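Local coordinates for peptidoglycan-N-acetylmuramic acid deacetylase PdaC (Bacillus subtilis subsp. subtilis str. 168, PDB 6H8N), which removes acetyl groups from N-acetylmuramic acid residues of peptidoglycan, a change that protects the cell wall against lysozyme, and also deacetylates short chitin oligomers, at residues A13-D18 with T40-G45. The protein carries 1 engineered substitution. Residues are numbered along the deposited sequence; the frame is centred on the assembly and turned at random.
Sequences ALTFSD and TFFVLG. Engineered in segment 13-18: S17 (natural residue Asp). With ZN (zinc ion), chain C.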
loop_
_atom_site.group_PDB
_atom_site.type_symbol
_atom_site.label_atom_id
_atom_site.label_comp_id
_atom_site.label_asym_id
_atom_site.label_seq_id
_atom_site.Cartn_x
_atom_site.Cartn_y
_atom_site.Cartn_z
ATOM N N ALA A 13 8.474 2.126 -1.783
ATOM C CA ALA A 13 7.193 1.888 -1.110
ATOM C C ALA A 13 6.606 0.571 -1.600
ATOM O O ALA A 13 6.062 0.492 -2.706
ATOM C CB ALA A 13 6.232 3.040 -1.361
ATOM N N LEU A 14 6.690 -0.457 -0.770
ATOM C CA LEU A 14 5.969 -1.693 -1.030
ATOM C C LEU A 14 4.545 -1.535 -0.544
ATOM O O LEU A 14 4.310 -1.129 0.598
ATOM C CB LEU A 14 6.622 -2.862 -0.301
ATOM C CG LEU A 14 8.044 -3.170 -0.655
ATOM C CD1 LEU A 14 8.534 -4.351 0.146
ATOM C CD2 LEU A 14 8.141 -3.463 -2.119
ATOM N N THR A 15 3.591 -1.859 -1.397
ATOM C CA THR A 15 2.191 -1.706 -1.051
ATOM C C THR A 15 1.438 -2.982 -1.365
ATOM O O THR A 15 1.784 -3.735 -2.300
ATOM C CB THR A 15 1.534 -0.511 -1.761
ATOM O OG1 THR A 15 1.303 -0.795 -3.147
ATOM C CG2 THR A 15 2.376 0.745 -1.601
ATOM N N PHE A 16 0.420 -3.245 -0.548
ATOM C CA PHE A 16 -0.304 -4.506 -0.569
ATOM C C PHE A 16 -1.795 -4.245 -0.602
ATOM O O PHE A 16 -2.326 -3.639 0.333
ATOM C CB PHE A 16 0.033 -5.342 0.661
ATOM C CG PHE A 16 1.473 -5.712 0.727
ATOM C CD1 PHE A 16 1.929 -6.784 -0.003
ATOM C CD2 PHE A 16 2.368 -5.000 1.493
ATOM C CE1 PHE A 16 3.239 -7.137 0.011
ATOM C CE2 PHE A 16 3.702 -5.332 1.515
ATOM C CZ PHE A 16 4.148 -6.412 0.767
ATOM N N SER A 17 -2.474 -4.752 -1.617
ATOM C CA SER A 17 -3.914 -4.586 -1.760
ATOM C C SER A 17 -4.637 -5.901 -1.551
ATOM O O SER A 17 -4.155 -6.955 -1.955
ATOM C CB SER A 17 -4.241 -4.126 -3.176
ATOM O OG SER A 17 -3.802 -2.798 -3.386
ATOM N N ASP A 18 -5.829 -5.814 -0.959
ATOM C CA ASP A 18 -6.891 -6.831 -0.971
ATOM C C ASP A 18 -7.036 -7.595 0.329
ATOM O O ASP A 18 -8.008 -8.338 0.482
ATOM C CB ASP A 18 -6.800 -7.842 -2.121
ATOM C CG ASP A 18 -6.974 -7.218 -3.462
ATOM O OD1 ASP A 18 -7.424 -6.074 -3.536
ATOM O OD2 ASP A 18 -6.588 -7.885 -4.459
ATOM N N THR A 40 2.580 -0.338 3.200
ATOM C CA THR A 40 1.262 0.266 3.218
ATOM C C THR A 40 0.270 -0.774 2.725
ATOM O O THR A 40 0.483 -1.370 1.663
ATOM C CB THR A 40 1.205 1.494 2.297
ATOM O OG1 THR A 40 2.289 2.369 2.628
ATOM C CG2 THR A 40 -0.099 2.249 2.491
ATOM N N PHE A 41 -0.783 -1.017 3.500
ATOM C CA PHE A 41 -1.781 -2.045 3.221
ATOM C C PHE A 41 -3.080 -1.354 2.853
ATOM O O PHE A 41 -3.644 -0.616 3.673
ATOM C CB PHE A 41 -1.966 -2.940 4.447
ATOM C CG PHE A 41 -0.759 -3.765 4.763
ATOM C CD1 PHE A 41 0.292 -3.243 5.490
ATOM C CD2 PHE A 41 -0.653 -5.072 4.282
ATOM C CE1 PHE A 41 1.438 -4.015 5.740
ATOM C CE2 PHE A 41 0.483 -5.833 4.519
ATOM C CZ PHE A 41 1.520 -5.308 5.264
ATOM N N PHE A 42 -3.549 -1.592 1.631
ATOM C CA PHE A 42 -4.814 -1.059 1.145
ATOM C C PHE A 42 -5.845 -2.156 1.333
ATOM O O PHE A 42 -5.852 -3.164 0.613
ATOM C CB PHE A 42 -4.656 -0.599 -0.299
ATOM C CG PHE A 42 -3.820 0.638 -0.413
ATOM C CD1 PHE A 42 -4.404 1.878 -0.281
ATOM C CD2 PHE A 42 -2.434 0.562 -0.585
ATOM C CE1 PHE A 42 -3.639 3.039 -0.341
ATOM C CE2 PHE A 42 -1.667 1.722 -0.650
ATOM C CZ PHE A 42 -2.283 2.955 -0.545
ATOM N N VAL A 43 -6.685 -1.968 2.332
ATOM C CA VAL A 43 -7.522 -3.028 2.893
ATOM C C VAL A 43 -8.955 -2.899 2.398
ATOM O O VAL A 43 -9.483 -1.800 2.170
ATOM C CB VAL A 43 -7.478 -3.043 4.443
ATOM C CG1 VAL A 43 -6.050 -3.295 4.936
ATOM C CG2 VAL A 43 -8.034 -1.770 5.028
ATOM N N LEU A 44 -9.596 -4.061 2.272
ATOM C CA LEU A 44 -11.017 -4.158 1.980
ATOM C C LEU A 44 -11.804 -4.086 3.279
ATOM O O LEU A 44 -11.513 -4.820 4.221
ATOM C CB LEU A 44 -11.318 -5.477 1.273
ATOM C CG LEU A 44 -10.933 -5.482 -0.196
ATOM C CD1 LEU A 44 -11.008 -6.888 -0.749
ATOM C CD2 LEU A 44 -11.824 -4.584 -1.022
ATOM N N GLY A 45 -12.807 -3.210 3.325
ATOM C CA GLY A 45 -13.611 -3.096 4.531
ATOM C C GLY A 45 -14.227 -4.415 4.964
ATOM O O GLY A 45 -14.267 -4.728 6.150
HETATM ZN ZN ZN C . -7.700 -4.922 -5.087
HETATM O O HOH W 1 4.603 1.529 1.378
#
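F16 and F41 point to the same face of two neighbouring parallel strands in the NodB homology (CE4) domain, a distorted (beta/alpha) barrel; helix 22-35 joins the strands into a beta-alpha-beta unit. The tight part is the backbone pairing. F16 bonds to strand 40-43 through both its backbone N and its backbone O: N donates to T40 O at 2.9 Å, and O accepts from F42 N at 2.7 Å. T40 N to L14 O and D18 N to F42 O extend the pairing to either end.

On the face packed against helices 22-35 and 163-178, the phenyl planes differ by only 21° but are offset, centroids 5.1 Å apart, with little overlap. CG lies anti to the carbonyl carbon in both F16 (chi1 -62°) and F41 (chi1 -67°), which runs the side chains alongside each other. F16 CD2 sits over one face of the F41 ring, 3.7 Å from F41 CE2. Large flat side chains suit this layer, where F16 meets I28 and A169, and F41 meets L29 and L32.

The other face is looser and more polar. T15 CG2 comes no nearer than 4.1 Å to T40 CB, and T15 CB meets the F42 ring edge. The threonines combine beta-branched bulk, suited to a strand, with hydroxyls bonded elsewhere: T15 OG1 to I156 O and R106, T40 OG1 to V186 N. A water links T40 OG1 to L14 O.

At the C-terminal ends of the strands, where the active site of such a barrel lies, S17 is an engineered replacement of the presumed proton-accepting aspartate, its OG bonded to R106. L44 CD1 packs 3.6 Å from D18 O, while the D18 carboxylate joins H68 and H72 in holding zinc, with OD1 1.9 Å from the metal.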